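Local coordinates for protein Co-type Nitrile Hydratase beta subunit (Pseudomonas putida, PDB 3QYH) that pairs with a second protein chain as part of a cobalt-type nitrile hydratase, an enzyme that probably adds water to nitriles to give amides, at residues I163-F168 with Q183-V188; R149-T154 with I207-W212; R128-V133 with L211-L216. All blocks are in the same frame, centred on the assembly; numbering follows the deposited sequence.

Contact 1 of 3, residues I163-F168 with Q183-V188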
# COMPACT_ATOMS: atom_id res chain seq x y z
N ILE B 163 -12.45 -5.68 13.86
CA ILE B 163 -11.44 -4.93 14.61
C ILE B 163 -11.82 -3.46 14.67
O ILE B 163 -12.20 -2.88 13.65
CB ILE B 163 -10.04 -4.97 13.94
CG1 ILE B 163 -9.60 -6.40 13.65
CG2 ILE B 163 -9.00 -4.22 14.79
CD1 ILE B 163 -8.30 -6.49 12.84
N ASP B 164 -11.68 -2.85 15.84
CA ASP B 164 -11.74 -1.40 15.93
C ASP B 164 -10.30 -0.92 16.10
O ASP B 164 -9.67 -1.20 17.11
CB ASP B 164 -12.60 -0.97 17.13
CG ASP B 164 -12.61 0.52 17.37
OD1 ASP B 164 -11.85 1.26 16.69
OD2 ASP B 164 -13.38 0.95 18.25
N HIS B 165 -9.76 -0.21 15.11
CA HIS B 165 -8.35 0.21 15.15
C HIS B 165 -8.11 1.50 15.93
O HIS B 165 -6.96 1.91 16.10
CB HIS B 165 -7.80 0.36 13.73
CG HIS B 165 -7.75 -0.93 12.98
ND1 HIS B 165 -6.76 -1.87 13.18
CD2 HIS B 165 -8.57 -1.45 12.04
CE1 HIS B 165 -6.97 -2.91 12.40
NE2 HIS B 165 -8.07 -2.68 11.69
N GLY B 166 -9.18 2.16 16.38
CA GLY B 166 -9.03 3.45 17.02
C GLY B 166 -9.22 4.59 16.04
O GLY B 166 -9.74 4.40 14.94
N VAL B 167 -8.76 5.77 16.43
CA VAL B 167 -9.08 7.00 15.73
C VAL B 167 -8.03 7.39 14.69
O VAL B 167 -6.84 7.39 14.98
CB VAL B 167 -9.26 8.16 16.74
CG1 VAL B 167 -9.45 9.49 16.01
CG2 VAL B 167 -10.44 7.88 17.66
N PHE B 168 -8.49 7.77 13.50
CA PHE B 168 -7.61 8.17 12.40
C PHE B 168 -8.16 9.38 11.65
O PHE B 168 -9.36 9.65 11.67
CB PHE B 168 -7.44 7.01 11.41
CG PHE B 168 -6.63 5.87 11.96
CD1 PHE B 168 -5.26 5.82 11.76
CD2 PHE B 168 -7.24 4.87 12.70
CE1 PHE B 168 -4.50 4.75 12.28
CE2 PHE B 168 -6.50 3.82 13.24
CZ PHE B 168 -5.12 3.77 13.03
N GLN B 183 -11.93 10.04 13.22
CA GLN B 183 -12.99 9.14 13.65
C GLN B 183 -12.43 7.73 13.62
O GLN B 183 -11.30 7.51 13.15
CB GLN B 183 -14.22 9.26 12.72
CG GLN B 183 -13.94 8.87 11.26
CD GLN B 183 -15.15 9.01 10.34
OE1 GLN B 183 -16.26 8.57 10.67
NE2 GLN B 183 -14.94 9.62 9.17
N HIS B 184 -13.19 6.78 14.14
CA HIS B 184 -12.75 5.40 14.18
C HIS B 184 -12.68 4.74 12.80
O HIS B 184 -13.48 5.05 11.89
CB HIS B 184 -13.63 4.58 15.12
CG HIS B 184 -13.33 4.82 16.57
ND1 HIS B 184 -12.63 3.92 17.34
CD2 HIS B 184 -13.59 5.88 17.37
CE1 HIS B 184 -12.51 4.40 18.57
NE2 HIS B 184 -13.08 5.59 18.61
N VAL B 185 -11.72 3.83 12.67
CA VAL B 185 -11.59 2.98 11.50
C VAL B 185 -11.73 1.54 11.96
O VAL B 185 -11.13 1.15 12.98
CB VAL B 185 -10.21 3.18 10.82
CG1 VAL B 185 -9.97 2.11 9.76
CG2 VAL B 185 -10.10 4.58 10.24
N TYR B 186 -12.53 0.76 11.26
CA TYR B 186 -12.76 -0.63 11.63
C TYR B 186 -12.34 -1.52 10.48
O TYR B 186 -12.49 -1.14 9.31
CB TYR B 186 -14.25 -0.88 11.89
CG TYR B 186 -14.94 0.10 12.83
CD1 TYR B 186 -15.52 1.27 12.35
CD2 TYR B 186 -15.03 -0.16 14.20
CE1 TYR B 186 -16.15 2.16 13.20
CE2 TYR B 186 -15.67 0.72 15.05
CZ TYR B 186 -16.22 1.87 14.56
OH TYR B 186 -16.85 2.75 15.40
N THR B 187 -11.82 -2.70 10.78
CA THR B 187 -11.82 -3.75 9.76
C THR B 187 -13.18 -4.44 9.75
O THR B 187 -13.68 -4.88 10.80
CB THR B 187 -10.73 -4.82 9.98
OG1 THR B 187 -9.45 -4.20 9.92
CG2 THR B 187 -10.80 -5.88 8.86
N VAL B 188 -13.79 -4.52 8.57
CA VAL B 188 -15.10 -5.13 8.43
C VAL B 188 -14.98 -6.35 7.55
O VAL B 188 -14.36 -6.28 6.49
CB VAL B 188 -16.10 -4.16 7.79
CG1 VAL B 188 -17.45 -4.86 7.56
CG2 VAL B 188 -16.26 -2.91 8.64

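Contact 2 of 3, residues R149-T154 with I207-W212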
# COMPACT_ATOMS: atom_id res chain seq x y z
N ARG B 149 -12.45 6.34 0.50
CA ARG B 149 -11.76 5.05 0.62
C ARG B 149 -12.71 3.86 0.77
O ARG B 149 -12.26 2.78 1.16
CB ARG B 149 -10.75 5.06 1.80
CG ARG B 149 -9.67 6.13 1.69
CD ARG B 149 -8.80 5.92 0.43
NE ARG B 149 -7.89 4.80 0.61
CZ ARG B 149 -7.06 4.34 -0.32
NH1 ARG B 149 -6.99 4.90 -1.53
NH2 ARG B 149 -6.27 3.33 -0.01
N MET B 150 -13.99 4.06 0.47
CA MET B 150 -14.93 2.94 0.43
C MET B 150 -15.02 2.42 -0.98
O MET B 150 -15.59 3.08 -1.85
CB MET B 150 -16.35 3.33 0.94
CG MET B 150 -16.95 4.62 0.40
SD MET B 150 -18.79 4.55 0.49
CE MET B 150 -19.06 4.63 2.26
N PRO B 151 -14.43 1.24 -1.23
CA PRO B 151 -14.42 0.77 -2.62
C PRO B 151 -15.85 0.54 -3.11
O PRO B 151 -16.74 0.20 -2.33
CB PRO B 151 -13.69 -0.56 -2.55
CG PRO B 151 -12.82 -0.46 -1.27
CD PRO B 151 -13.70 0.34 -0.32
N ARG B 152 -16.05 0.73 -4.41
CA ARG B 152 -17.37 0.54 -5.00
C ARG B 152 -17.91 -0.84 -4.67
O ARG B 152 -19.10 -0.98 -4.39
CB ARG B 152 -17.30 0.72 -6.51
CG ARG B 152 -18.34 1.69 -7.03
CD ARG B 152 -18.14 2.10 -8.50
NE ARG B 152 -19.44 2.33 -9.12
CZ ARG B 152 -19.65 2.56 -10.42
NH1 ARG B 152 -20.89 2.75 -10.88
NH2 ARG B 152 -18.62 2.60 -11.26
N TYR B 153 -17.05 -1.86 -4.69
CA TYR B 153 -17.51 -3.24 -4.49
C TYR B 153 -18.11 -3.51 -3.10
O TYR B 153 -18.75 -4.54 -2.89
CB TYR B 153 -16.42 -4.27 -4.85
CG TYR B 153 -15.29 -4.42 -3.83
CD1 TYR B 153 -14.08 -3.74 -3.99
CD2 TYR B 153 -15.45 -5.24 -2.70
CE1 TYR B 153 -13.04 -3.87 -3.05
CE2 TYR B 153 -14.42 -5.39 -1.78
CZ TYR B 153 -13.22 -4.70 -1.95
OH TYR B 153 -12.22 -4.86 -1.01
N THR B 154 -17.89 -2.60 -2.15
CA THR B 154 -18.42 -2.78 -0.79
C THR B 154 -19.74 -2.04 -0.55
O THR B 154 -20.43 -2.31 0.44
CB THR B 154 -17.41 -2.29 0.30
OG1 THR B 154 -17.29 -0.87 0.24
CG2 THR B 154 -16.03 -2.94 0.16
N ILE B 207 -13.55 -11.39 2.78
CA ILE B 207 -12.82 -10.20 2.35
C ILE B 207 -12.93 -9.20 3.46
O ILE B 207 -14.04 -8.88 3.90
CB ILE B 207 -13.43 -9.59 1.07
CG1 ILE B 207 -13.32 -10.57 -0.11
CG2 ILE B 207 -12.69 -8.30 0.70
CD1 ILE B 207 -14.38 -11.70 -0.08
N ARG B 208 -11.79 -8.74 3.96
CA ARG B 208 -11.77 -7.74 5.00
C ARG B 208 -11.40 -6.40 4.39
O ARG B 208 -10.52 -6.33 3.53
CB ARG B 208 -10.81 -8.17 6.13
CG ARG B 208 -11.42 -9.31 6.97
CD ARG B 208 -10.52 -9.88 8.05
NE ARG B 208 -11.25 -10.91 8.80
CZ ARG B 208 -11.05 -11.20 10.07
NH1 ARG B 208 -10.12 -10.56 10.78
NH2 ARG B 208 -11.79 -12.14 10.65
N VAL B 209 -12.10 -5.36 4.82
CA VAL B 209 -11.87 -4.01 4.29
C VAL B 209 -11.84 -3.02 5.44
O VAL B 209 -12.64 -3.11 6.37
CB VAL B 209 -13.00 -3.61 3.30
CG1 VAL B 209 -12.65 -2.31 2.57
CG2 VAL B 209 -13.28 -4.73 2.28
N ASP B 210 -10.94 -2.03 5.38
CA ASP B 210 -10.89 -1.04 6.44
C ASP B 210 -11.72 0.20 6.12
O ASP B 210 -11.49 0.88 5.12
CB ASP B 210 -9.43 -0.67 6.78
CG ASP B 210 -8.64 -1.87 7.29
OD1 ASP B 210 -7.39 -1.79 7.32
OD2 ASP B 210 -9.28 -2.88 7.67
N LEU B 211 -12.68 0.49 6.99
CA LEU B 211 -13.71 1.46 6.67
C LEU B 211 -13.91 2.43 7.83
O LEU B 211 -13.85 2.02 8.99
CB LEU B 211 -15.01 0.73 6.35
CG LEU B 211 -14.94 -0.09 5.06
CD1 LEU B 211 -16.11 -1.04 4.98
CD2 LEU B 211 -14.87 0.81 3.80
N TRP B 212 -14.13 3.70 7.51
CA TRP B 212 -14.31 4.72 8.51
C TRP B 212 -15.72 4.68 9.09
O TRP B 212 -16.67 4.26 8.42
CB TRP B 212 -14.01 6.10 7.92
CG TRP B 212 -12.52 6.45 7.87
CD1 TRP B 212 -11.87 7.35 8.68
CD2 TRP B 212 -11.54 5.91 6.98
NE1 TRP B 212 -10.53 7.40 8.33
CE2 TRP B 212 -10.31 6.53 7.29
CE3 TRP B 212 -11.58 4.98 5.94
CZ2 TRP B 212 -9.14 6.23 6.60
CZ3 TRP B 212 -10.41 4.70 5.26
CH2 TRP B 212 -9.21 5.33 5.59

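Contact 3 of 3, residues R128-V133 with L211-L216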
# COMPACT_ATOMS: atom_id res chain seq x y z
N ARG B 128 -16.71 9.59 18.58
CA ARG B 128 -16.85 8.35 19.35
C ARG B 128 -17.17 7.17 18.43
O ARG B 128 -17.83 7.33 17.41
CB ARG B 128 -17.96 8.51 20.40
CG ARG B 128 -19.32 8.86 19.75
CD ARG B 128 -20.63 8.76 20.60
NE ARG B 128 -20.93 7.41 20.92
CZ ARG B 128 -21.83 6.50 20.54
NH1 ARG B 128 -21.59 5.35 21.12
NH2 ARG B 128 -22.88 6.63 19.73
N ALA B 129 -16.73 5.99 18.81
CA ALA B 129 -17.03 4.79 18.04
C ALA B 129 -18.50 4.44 18.21
O ALA B 129 -18.99 4.34 19.33
CB ALA B 129 -16.15 3.64 18.50
N ARG B 130 -19.22 4.27 17.09
CA ARG B 130 -20.61 3.83 17.14
C ARG B 130 -20.72 2.31 17.13
O ARG B 130 -21.76 1.77 17.46
CB ARG B 130 -21.39 4.38 15.95
CG ARG B 130 -21.65 5.86 15.99
CD ARG B 130 -22.58 6.22 14.83
NE ARG B 130 -21.92 6.04 13.54
CZ ARG B 130 -22.54 5.86 12.38
NH1 ARG B 130 -23.87 5.81 12.32
NH2 ARG B 130 -21.83 5.72 11.27
N PHE B 131 -19.65 1.62 16.73
CA PHE B 131 -19.72 0.18 16.56
C PHE B 131 -18.72 -0.60 17.43
O PHE B 131 -17.65 -0.11 17.78
CB PHE B 131 -19.57 -0.19 15.08
CG PHE B 131 -20.44 0.63 14.17
CD1 PHE B 131 -21.80 0.40 14.10
CD2 PHE B 131 -19.90 1.65 13.41
CE1 PHE B 131 -22.61 1.17 13.29
CE2 PHE B 131 -20.72 2.43 12.59
CZ PHE B 131 -22.07 2.18 12.54
N ALA B 132 -19.08 -1.83 17.76
CA ALA B 132 -18.21 -2.69 18.54
C ALA B 132 -17.91 -3.90 17.70
O ALA B 132 -18.68 -4.24 16.80
CB ALA B 132 -18.91 -3.10 19.82
N VAL B 133 -16.80 -4.59 17.98
CA VAL B 133 -16.57 -5.79 17.20
C VAL B 133 -17.71 -6.79 17.43
O VAL B 133 -18.25 -6.88 18.53
CB VAL B 133 -15.13 -6.42 17.35
CG1 VAL B 133 -14.13 -5.45 17.94
CG2 VAL B 133 -15.14 -7.78 17.98
N LEU B 211 -12.68 0.49 6.99
CA LEU B 211 -13.71 1.46 6.67
C LEU B 211 -13.91 2.43 7.83
O LEU B 211 -13.85 2.02 8.99
CB LEU B 211 -15.01 0.73 6.35
CG LEU B 211 -14.94 -0.09 5.06
CD1 LEU B 211 -16.11 -1.04 4.98
CD2 LEU B 211 -14.87 0.81 3.80
N TRP B 212 -14.13 3.70 7.51
CA TRP B 212 -14.31 4.72 8.51
C TRP B 212 -15.72 4.68 9.09
O TRP B 212 -16.67 4.26 8.42
CB TRP B 212 -14.01 6.10 7.92
CG TRP B 212 -12.52 6.45 7.87
CD1 TRP B 212 -11.87 7.35 8.68
CD2 TRP B 212 -11.54 5.91 6.98
NE1 TRP B 212 -10.53 7.40 8.33
CE2 TRP B 212 -10.31 6.53 7.29
CE3 TRP B 212 -11.58 4.98 5.94
CZ2 TRP B 212 -9.14 6.23 6.60
CZ3 TRP B 212 -10.41 4.70 5.26
CH2 TRP B 212 -9.21 5.33 5.59
N ASP B 213 -15.86 5.11 10.33
CA ASP B 213 -17.11 5.01 11.09
C ASP B 213 -18.30 5.57 10.30
O ASP B 213 -19.32 4.88 10.16
CB ASP B 213 -16.98 5.75 12.43
CG ASP B 213 -18.15 5.50 13.35
OD1 ASP B 213 -19.26 5.94 13.01
OD2 ASP B 213 -17.97 4.86 14.42
N ASP B 214 -18.19 6.78 9.78
CA ASP B 214 -19.34 7.34 9.07
C ASP B 214 -19.53 6.82 7.64
O ASP B 214 -20.36 7.35 6.91
CB ASP B 214 -19.38 8.88 9.14
CG ASP B 214 -18.29 9.55 8.33
OD1 ASP B 214 -17.52 8.86 7.63
OD2 ASP B 214 -18.18 10.79 8.41
N TYR B 215 -18.77 5.80 7.25
CA TYR B 215 -19.04 5.07 6.00
C TYR B 215 -20.13 4.04 6.26
O TYR B 215 -20.64 3.42 5.32
CB TYR B 215 -17.80 4.30 5.54
CG TYR B 215 -16.66 5.08 4.91
CD1 TYR B 215 -16.68 6.47 4.84
CD2 TYR B 215 -15.56 4.40 4.41
CE1 TYR B 215 -15.60 7.17 4.24
CE2 TYR B 215 -14.49 5.07 3.83
CZ TYR B 215 -14.51 6.44 3.74
OH TYR B 215 -13.40 7.06 3.16
N LEU B 216 -20.48 3.85 7.53
CA LEU B 216 -21.29 2.70 7.93
C LEU B 216 -22.61 3.08 8.60
O LEU B 216 -22.77 4.21 9.08
CB LEU B 216 -20.50 1.80 8.88
CG LEU B 216 -19.10 1.38 8.44
CD1 LEU B 216 -18.37 0.67 9.57
CD2 LEU B 216 -19.16 0.49 7.19
O HOH W 1 -24.68 6.04 9.56

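Contact 1 of 3, residues I163-F168 with Q183-V188
Phe168 and Val185 meet on the tightly packed face of this antiparallel strand pair, with Val185 CG2 lying 3.8 Å from Phe168 CD2 and the two side chains crossing at about a right angle. Farther along the same face the imidazole of His165 gives NE2-H to Thr187 OG1 at 2.7 Å, almost in the ring plane. CG2 of Ile163 rests over one face of that ring. Thr187 OG1 is also hydrogen-bonded to Asp210.

The other face carries Asp164, Val167 and His184, all partly exposed, beside the buried ring of Tyr186, whose hydroxyl bonds Asp213. His184 ND1 donates to the syn lone pair of Asp164 OD1 at 2.8 Å, while Val167 CG2 makes a CH-pi contact over the His184 ring. Asp164 OD1 accepts from Gly166 N as well, at 2.8 Å, forming an Asx turn. That turn lies in a beta bulge, where His165 N donates to Val185 O and Gly166 O accepts from Val185 N. At Gly166 the backbone (phi 94°) would press a CB into the carbonyl O of His165, so a residue without a side chain fits.

Strand 183-191 is thus hydrogen-bonded on one side to strand 158-168 and on the other to strand 206-212, while another protein chain packs against Ile163, His165, Phe168 and Thr187.

Contact 2 of 3, residues R149-T154 with I207-W212
Val209 is the central bump of this contact, its two methyls entering a hollow built by Pro151, Tyr153 and Thr154. Val209 CG1 lies 4.1 Å from Pro151 CD, the proline sliding past the valine in the opposite direction. Val209 CG2 meets the tips of two side chains that reach toward it: Tyr153 OH at 3.5 Å and Thr154 CG2 at 3.9 Å. Tyr153 CG stands between the backbone N and the carbonyl carbon (chi1 76°), and the ring extends from there toward the valine; its hydroxyl is hydrogen-bonded to an acidic side chain of another protein chain. Thr154 CG2 also lies over one face of that ring. Thr154 presents its methyl to the strand because OG1 is turned back to Pro151 O, which accepts both this hydroxyl and the backbone N of Thr154.

On one side of Val209, Ile207 CG2 touches Tyr153 obliquely, 4.2 Å from Tyr153 CE2. On the other, Leu211 CD2 nestles 4.0 Å from Met150 CA and also touches Met150 CB and Pro151 CD. The C-terminal region belongs to the SH3 clan of small beta-barrels; here the loop between strands 136-139 and 158-168 folds over strand 206-212, which pairs beyond its edge with a parallel strand of the other protein chain.

At the far end the hydrocarbon part of Arg149 lies alongside Trp212, with Arg149 CB 3.5 Å from Trp212 CZ3. Bends at chi2 (-62°) and chi3 (-74°) turn CD and NE away from the indole. NH2 bonds a modified side chain and NE the backbone of the other protein chain; the Arg149 side chain lies about 5 Å from the bound cobalt(III) ion, consistent with a second-shell role.

Contact 3 of 3, residues R128-V133 with L211-L216
Arg130 N donates straight to the syn lone pair of Asp213 OD2 at 3.0 Å, tying the loop before strand 136-139 to the 3-10 turn 213-215 that follows strand 206-212. From there the arginine side chain curls round the aspartate. Arg130 CB lies 3.8 Å from Asp213 OD2 and over the centre of one face of the Phe131 ring. CG and CD pass Asp213 OD1, and a bend at chi3 (-67°) sets NE against it. Arg130 NE donates to Asp213 OD1 at 2.7 Å, in the guanidinium plane, forming a salt bridge; NH2 adds a weak bond. Arg130 NH2 also donates to Asp213 O at 2.9 Å and to Leu216 O at 2.8 Å, from above each carbonyl plane. NH1 reaches Leu216 O through a water, and Phe131 CZ sits over the centre of the guanidinium.

Phe131 CE2 packs 3.8 Å from Leu216 CB. An alanine in place of Asp213 would probably leave Arg130 N and NE, and the Tyr186 hydroxyl that binds Asp213 OD2, without their mates.

With so many donors around it, the buried carboxylate is likely to stay ionised, its charge balanced by an arginine at the protein surface.

How the contacts relate
Contact 2 is fully buried and has no hydrogen bond across its segments, whereas contacts 1 and 3 are partly buried and rely on hydrogen bonds: a backbone ladder with histidine side bonds in contact 1, an arginine-aspartate salt bridge in contact 3. Strand 206-212 serves both contacts 2 and 3, which share Leu211 and Trp212, and along the chain contact 1 is nested inside the loops closed by both. Direct links join them. Tyr186 OH of contact 1 lies 2.6 Å from Asp213 OD2 of contact 3, and Tyr215 OH of contact 3 lies 2.9 Å from Arg149 N of contact 2. Contact 2 turns polar groups to the other protein chain, while contact 3 pairs its charges near the surface.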